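Local atomic coordinates of prephenate dehydrogenase (Corynebacterium glutamicum ATCC 13032, PDB entry 3KTD), a protein that probably catalyses the NAD(P)+-dependent oxidative decarboxylation of prephenate to 4-hydroxyphenylpyruvate, a step on the route to tyrosine. Residues Val146-Asp152 with Glu181-Val187; Pro313-Pro319 with Ala336-Phe341. One frame throughout, in Å; residues are numbered along the deposited sequence.

In the fold
Both contacts are the parallel strand pair of a beta-alpha-beta unit, and they follow one another in the chain. Contact 1 is the buried end of the eight-stranded sheet of the nucleotide-binding domain, its centre about 9 Å from the centre of the chain; contact 2, at about 19 Å, is a small C-terminal strand pair. Their centres lie 12 Å apart, and strands 181-184 and 337-340 meet where Val-182 O and Ile-338 N come within 2.7 Å, a probable hydrogen bond, with Pro-184 CD 3.7 Å from Ile-338 CG2. A bound di(hydroxyethyl)ether lies about 9 Å from the side chain of Asp-152.

Contact 1. Residues Val146-Asp152 with Glu181-Val187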
loop_
_atom_site.group_PDB
_atom_site.type_symbol
_atom_site.label_atom_id
_atom_site.label_comp_id
_atom_site.label_asym_id
_atom_site.label_seq_id
_atom_site.Cartn_x
_atom_site.Cartn_y
_atom_site.Cartn_z
ATOM N N VAL A 146 -2.280 9.841 -15.584
ATOM C CA VAL A 146 -1.483 9.521 -16.758
ATOM C C VAL A 146 -2.331 8.722 -17.737
ATOM O O VAL A 146 -3.084 7.846 -17.341
ATOM C CB VAL A 146 -0.239 8.676 -16.424
ATOM C CG1 VAL A 146 0.507 8.303 -17.728
ATOM C CG2 VAL A 146 0.674 9.392 -15.441
ATOM N N TRP A 147 -2.207 9.045 -19.018
ATOM C CA TRP A 147 -2.883 8.312 -20.084
ATOM C C TRP A 147 -1.799 7.977 -21.099
ATOM O O TRP A 147 -1.327 8.854 -21.817
ATOM C CB TRP A 147 -3.986 9.177 -20.712
ATOM C CG TRP A 147 -4.934 8.466 -21.651
ATOM C CD1 TRP A 147 -4.600 7.709 -22.728
ATOM C CD2 TRP A 147 -6.374 8.511 -21.628
ATOM N NE1 TRP A 147 -5.734 7.248 -23.354
ATOM C CE2 TRP A 147 -6.835 7.733 -22.705
ATOM C CE3 TRP A 147 -7.315 9.122 -20.793
ATOM C CZ2 TRP A 147 -8.193 7.539 -22.970
ATOM C CZ3 TRP A 147 -8.674 8.935 -21.064
ATOM C CH2 TRP A 147 -9.093 8.148 -22.137
ATOM N N VAL A 148 -1.377 6.719 -21.140
ATOM C CA VAL A 148 -0.383 6.308 -22.115
ATOM C C VAL A 148 -1.013 6.237 -23.515
ATOM O O VAL A 148 -2.128 5.742 -23.676
ATOM C CB VAL A 148 0.240 4.943 -21.771
ATOM C CG1 VAL A 148 1.206 4.492 -22.884
ATOM C CG2 VAL A 148 0.942 5.007 -20.416
ATOM N N VAL A 149 -0.303 6.768 -24.504
ATOM C CA VAL A 149 -0.691 6.638 -25.906
ATOM C C VAL A 149 0.493 6.050 -26.662
ATOM O O VAL A 149 1.596 6.582 -26.596
ATOM C CB VAL A 149 -1.087 7.981 -26.528
ATOM C CG1 VAL A 149 -1.277 7.830 -28.028
ATOM C CG2 VAL A 149 -2.345 8.499 -25.872
ATOM N N THR A 150 0.262 4.958 -27.380
ATOM C CA THR A 150 1.332 4.277 -28.096
ATOM C C THR A 150 1.651 4.903 -29.451
ATOM O O THR A 150 0.923 5.762 -29.947
ATOM C CB THR A 150 0.994 2.806 -28.298
ATOM O OG1 THR A 150 -0.224 2.704 -29.049
ATOM C CG2 THR A 150 0.843 2.113 -26.945
ATOM N N PHE A 151 2.770 4.461 -30.018
ATOM C CA PHE A 151 3.264 4.951 -31.303
ATOM C C PHE A 151 4.206 3.944 -31.985
ATOM O O PHE A 151 5.137 4.335 -32.679
ATOM C CB PHE A 151 3.981 6.304 -31.113
ATOM C CG PHE A 151 5.203 6.241 -30.216
ATOM C CD1 PHE A 151 5.081 6.355 -28.837
ATOM C CD2 PHE A 151 6.473 6.095 -30.754
ATOM C CE1 PHE A 151 6.204 6.305 -28.015
ATOM C CE2 PHE A 151 7.600 6.040 -29.937
ATOM C CZ PHE A 151 7.466 6.144 -28.569
ATOM N N ASP A 152 3.951 2.651 -31.822
ATOM C CA ASP A 152 4.855 1.632 -32.370
ATOM C C ASP A 152 4.949 1.690 -33.896
ATOM O O ASP A 152 6.021 1.458 -34.461
ATOM C CB ASP A 152 4.430 0.217 -31.953
ATOM C CG ASP A 152 4.355 0.046 -30.451
ATOM O OD1 ASP A 152 3.380 0.546 -29.843
ATOM O OD2 ASP A 152 5.256 -0.612 -29.886
ATOM N N GLU A 181 -2.557 13.488 -18.556
ATOM C CA GLU A 181 -1.189 13.763 -18.925
ATOM C C GLU A 181 -0.809 12.635 -19.872
ATOM O O GLU A 181 -0.730 11.479 -19.459
ATOM C CB GLU A 181 -0.296 13.785 -17.687
ATOM C CG GLU A 181 -0.719 14.826 -16.634
ATOM C CD GLU A 181 0.290 14.976 -15.484
ATOM O OE1 GLU A 181 1.239 14.160 -15.377
ATOM O OE2 GLU A 181 0.126 15.923 -14.684
ATOM N N VAL A 182 -0.621 12.959 -21.152
ATOM C CA VAL A 182 -0.336 11.928 -22.141
ATOM C C VAL A 182 1.138 11.586 -22.139
ATOM O O VAL A 182 1.962 12.436 -22.409
ATOM C CB VAL A 182 -0.732 12.344 -23.560
ATOM C CG1 VAL A 182 -0.430 11.205 -24.531
ATOM C CG2 VAL A 182 -2.212 12.738 -23.621
ATOM N N VAL A 183 1.453 10.334 -21.831
ATOM C CA VAL A 183 2.818 9.826 -21.867
ATOM C C VAL A 183 2.903 8.862 -23.036
ATOM O O VAL A 183 2.161 7.889 -23.083
ATOM C CB VAL A 183 3.165 9.042 -20.594
ATOM C CG1 VAL A 183 4.548 8.435 -20.703
ATOM C CG2 VAL A 183 3.081 9.936 -19.404
ATOM N N PRO A 184 3.801 9.118 -23.988
ATOM C CA PRO A 184 3.903 8.197 -25.096
ATOM C C PRO A 184 4.803 7.020 -24.743
ATOM O O PRO A 184 5.796 7.199 -24.040
ATOM C CB PRO A 184 4.544 9.050 -26.177
ATOM C CG PRO A 184 5.437 9.957 -25.424
ATOM C CD PRO A 184 4.780 10.208 -24.096
ATOM N N SER A 185 4.451 5.829 -25.222
ATOM C CA SER A 185 5.282 4.645 -25.008
ATOM C C SER A 185 5.015 3.575 -26.049
ATOM O O SER A 185 3.898 3.412 -26.490
ATOM C CB SER A 185 5.035 4.059 -23.610
ATOM O OG SER A 185 5.736 2.836 -23.430
ATOM N N ARG A 186 6.044 2.841 -26.443
ATOM C CA ARG A 186 5.833 1.669 -27.287
ATOM C C ARG A 186 5.346 0.548 -26.377
ATOM O O ARG A 186 5.371 0.683 -25.138
ATOM C CB ARG A 186 7.106 1.280 -28.029
ATOM C CG ARG A 186 7.452 2.260 -29.130
ATOM C CD ARG A 186 8.886 2.129 -29.602
ATOM N NE ARG A 186 9.848 2.375 -28.528
ATOM C CZ ARG A 186 11.166 2.452 -28.698
ATOM N NH1 ARG A 186 11.700 2.324 -29.901
ATOM N NH2 ARG A 186 11.951 2.674 -27.659
ATOM N N VAL A 187 4.916 -0.555 -26.983
ATOM C CA VAL A 187 4.296 -1.652 -26.222
ATOM C C VAL A 187 5.223 -2.390 -25.242
ATOM O O VAL A 187 4.781 -2.793 -24.177
ATOM C CB VAL A 187 3.631 -2.689 -27.152
ATOM C CG1 VAL A 187 2.508 -2.039 -27.933
ATOM C CG2 VAL A 187 4.665 -3.332 -28.067
#
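This is a parallel strand pair at one edge of the mixed sheet of the Rossmann-type nucleotide-binding domain, joined through helix 162-177 as a beta-alpha-beta unit. The register pairs Val-146 with Glu-181 through Val-149 with Pro-184. Four backbone hydrogen bonds zip it: Trp-147 N to Glu-181 O (2.9 Å), Val-183 N to Trp-147 O (3.1 Å), Val-149 N to Val-183 O (3.1 Å) and Ser-185 N to Val-149 O (3.3 Å). Val-146 CG1 meets Val-183 CG2 at 3.5 Å on one face; Val-149 CG2 meets Val-182 CG1 at 3.6 Å on the other. Beyond the strands, Arg-186 CG sits over the Phe-151 ring in a CH-pi contact, 4.1 Å from its centroid, while Asp-152 OD2 accepts from Val-187 N (2.9 Å) at the start of helix 187-214. The Arg-186 guanidinium pairs with Glu-332. Helix 162-177 packs on Trp-147, Val-149 and Val-182, helix 324-334 on Phe-151 and Pro-184, and Leu-218 of the second subunit on Val-183; antiparallel strand 120-125 bonds Val-148 through His-124, and strand 337-340 meets Val-182 through Ile-338.

Contact 2. Residues Pro313-Pro319 with Ala336-Phe341; sequences PVLRLHP and ARIEVF
Two extended segments run parallel, with axes 4.7 Å apart at closest approach and a signed crossing angle of -31°. Register sets Val-314 beside Arg-337 and Leu-315 beside Ile-338. Hydrogen bonds alternate: Arg-337 N to Pro-313 O (3.0 Å), Leu-315 N to Arg-337 O (3.1 Å), Glu-339 N to Leu-315 O (3.2 Å), a weak one from Leu-317 N to Glu-339 O (3.2 Å), then Phe-341 N to Leu-317 O (3.1 Å). Helix 324-334 connects the strands, making a beta-alpha-beta unit at the chain terminus, and touches Leu-315 and Leu-317. On that face Leu-317 (chi1 m, chi2 t) brings CD1 to 3.6 Å from CD1 of Ile-338 (chi1 p, chi2 t), whose side chain also meets Val-182 and Pro-184. The other face carries Val-314, Arg-316, Arg-337 and Glu-339. Arg-337 (chi1 p) bridges along its own strand, NH1 to Glu-339 OE2 at 3.5 Å, and Val-314 CG2 lies over its guanidinium. C-terminal Phe-341 (chi1 m) places CE2 over the Arg-316 guanidinium, 3.2 Å from NE of Arg-316.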
loop_
_atom_site.group_PDB
_atom_site.type_symbol
_atom_site.label_atom_id
_atom_site.label_comp_id
_atom_site.label_asym_id
_atom_site.label_seq_id
_atom_site.Cartn_x
_atom_site.Cartn_y
_atom_site.Cartn_z
ATOM N N PRO A 313 8.572 15.592 -16.438
ATOM C CA PRO A 313 8.979 16.563 -17.446
ATOM C C PRO A 313 7.959 16.641 -18.568
ATOM O O PRO A 313 7.163 15.725 -18.733
ATOM C CB PRO A 313 10.315 16.016 -17.955
ATOM C CG PRO A 313 10.313 14.587 -17.597
ATOM C CD PRO A 313 9.537 14.482 -16.332
ATOM N N VAL A 314 7.996 17.725 -19.329
ATOM C CA VAL A 314 7.022 17.953 -20.384
ATOM C C VAL A 314 7.697 18.351 -21.699
ATOM O O VAL A 314 8.366 19.375 -21.773
ATOM C CB VAL A 314 5.985 19.022 -19.951
ATOM C CG1 VAL A 314 6.673 20.218 -19.326
ATOM C CG2 VAL A 314 5.112 19.445 -21.122
ATOM N N LEU A 315 7.530 17.511 -22.720
ATOM C CA LEU A 315 8.022 17.786 -24.065
ATOM C C LEU A 315 6.870 18.201 -24.961
ATOM O O LEU A 315 5.788 17.614 -24.907
ATOM C CB LEU A 315 8.701 16.560 -24.676
ATOM C CG LEU A 315 10.212 16.441 -24.489
ATOM C CD1 LEU A 315 10.631 16.714 -23.041
ATOM C CD2 LEU A 315 10.680 15.065 -24.961
ATOM N N ARG A 316 7.124 19.208 -25.794
ATOM C CA ARG A 316 6.146 19.718 -26.754
ATOM C C ARG A 316 6.470 19.184 -28.146
ATOM O O ARG A 316 7.479 19.556 -28.740
ATOM C CB ARG A 316 6.143 21.257 -26.743
ATOM C CG ARG A 316 5.408 21.855 -25.537
ATOM C CD ARG A 316 5.894 23.253 -25.149
ATOM N NE ARG A 316 5.803 24.234 -26.230
ATOM C CZ ARG A 316 5.987 25.550 -26.083
ATOM N NH1 ARG A 316 6.256 26.074 -24.888
ATOM N NH2 ARG A 316 5.880 26.356 -27.141
ATOM N N LEU A 317 5.623 18.298 -28.656
ATOM C CA LEU A 317 5.816 17.747 -29.993
ATOM C C LEU A 317 5.190 18.669 -31.017
ATOM O O LEU A 317 4.248 19.388 -30.712
ATOM C CB LEU A 317 5.178 16.366 -30.124
ATOM C CG LEU A 317 5.505 15.351 -29.034
ATOM C CD1 LEU A 317 4.926 13.998 -29.407
ATOM C CD2 LEU A 317 7.001 15.255 -28.805
ATOM N N HIS A 318 5.718 18.635 -32.233
ATOM C CA HIS A 318 5.167 19.400 -33.339
ATOM C C HIS A 318 4.999 18.454 -34.517
ATOM O O HIS A 318 5.795 18.487 -35.455
ATOM C CB HIS A 318 6.094 20.562 -33.717
ATOM C CG HIS A 318 6.329 21.539 -32.607
ATOM N ND1 HIS A 318 7.364 21.406 -31.704
ATOM C CD2 HIS A 318 5.668 22.669 -32.258
ATOM C CE1 HIS A 318 7.330 22.410 -30.846
ATOM N NE2 HIS A 318 6.310 23.189 -31.158
ATOM N N PRO A 319 3.975 17.586 -34.470
ATOM C CA PRO A 319 3.721 16.685 -35.591
ATOM C C PRO A 319 3.839 17.422 -36.919
ATOM O O PRO A 319 3.363 18.547 -37.032
ATOM C CB PRO A 319 2.282 16.228 -35.356
ATOM C CG PRO A 319 2.103 16.304 -33.898
ATOM C CD PRO A 319 2.984 17.417 -33.396
ATOM N N ALA A 336 8.261 11.393 -19.890
ATOM C CA ALA A 336 7.751 12.742 -20.055
ATOM C C ALA A 336 6.320 12.693 -20.562
ATOM O O ALA A 336 5.970 11.824 -21.347
ATOM C CB ALA A 336 8.613 13.510 -21.022
ATOM N N ARG A 337 5.490 13.601 -20.064
ATOM C CA ARG A 337 4.155 13.784 -20.606
ATOM C C ARG A 337 4.349 14.714 -21.793
ATOM O O ARG A 337 5.379 15.372 -21.886
ATOM C CB ARG A 337 3.201 14.392 -19.574
ATOM C CG ARG A 337 3.478 15.846 -19.209
ATOM C CD ARG A 337 2.579 16.354 -18.078
ATOM N NE ARG A 337 2.752 17.797 -17.919
ATOM C CZ ARG A 337 2.150 18.729 -18.663
ATOM N NH1 ARG A 337 1.291 18.396 -19.627
ATOM N NH2 ARG A 337 2.405 20.014 -18.441
ATOM N N ILE A 338 3.380 14.768 -22.700
ATOM C CA ILE A 338 3.511 15.611 -23.891
ATOM C C ILE A 338 2.323 16.533 -24.131
ATOM O O ILE A 338 1.209 16.265 -23.692
ATOM C CB ILE A 338 3.741 14.762 -25.168
ATOM C CG1 ILE A 338 2.473 14.000 -25.564
ATOM C CG2 ILE A 338 4.899 13.790 -24.964
ATOM C CD1 ILE A 338 2.644 13.170 -26.811
ATOM N N GLU A 339 2.594 17.623 -24.835
ATOM C CA GLU A 339 1.585 18.589 -25.253
ATOM C C GLU A 339 1.874 18.883 -26.720
ATOM O O GLU A 339 2.981 19.298 -27.050
ATOM C CB GLU A 339 1.679 19.869 -24.409
ATOM C CG GLU A 339 1.049 19.776 -22.989
ATOM C CD GLU A 339 -0.494 19.905 -22.968
ATOM O OE1 GLU A 339 -1.088 20.423 -23.947
ATOM O OE2 GLU A 339 -1.115 19.495 -21.958
ATOM N N VAL A 340 0.899 18.669 -27.600
ATOM C CA VAL A 340 1.136 18.819 -29.042
ATOM C C VAL A 340 0.675 20.172 -29.596
ATOM O O VAL A 340 -0.498 20.524 -29.501
ATOM C CB VAL A 340 0.486 17.665 -29.840
ATOM C CG1 VAL A 340 0.850 16.329 -29.202
ATOM C CG2 VAL A 340 -1.019 17.815 -29.898
ATOM N N PHE A 341 1.614 20.932 -30.156
ATOM C CA PHE A 341 1.310 22.216 -30.790
ATOM C C PHE A 341 1.362 22.109 -32.322
ATOM O O PHE A 341 1.303 21.021 -32.901
ATOM C CB PHE A 341 2.268 23.313 -30.296
ATOM C CG PHE A 341 2.081 23.701 -28.840
ATOM C CD1 PHE A 341 0.972 23.270 -28.098
ATOM C CD2 PHE A 341 2.980 24.573 -28.234
ATOM C CE1 PHE A 341 0.804 23.656 -26.765
ATOM C CE2 PHE A 341 2.808 24.968 -26.902
ATOM C CZ PHE A 341 1.722 24.509 -26.170
ATOM O OXT PHE A 341 1.448 23.115 -33.034
#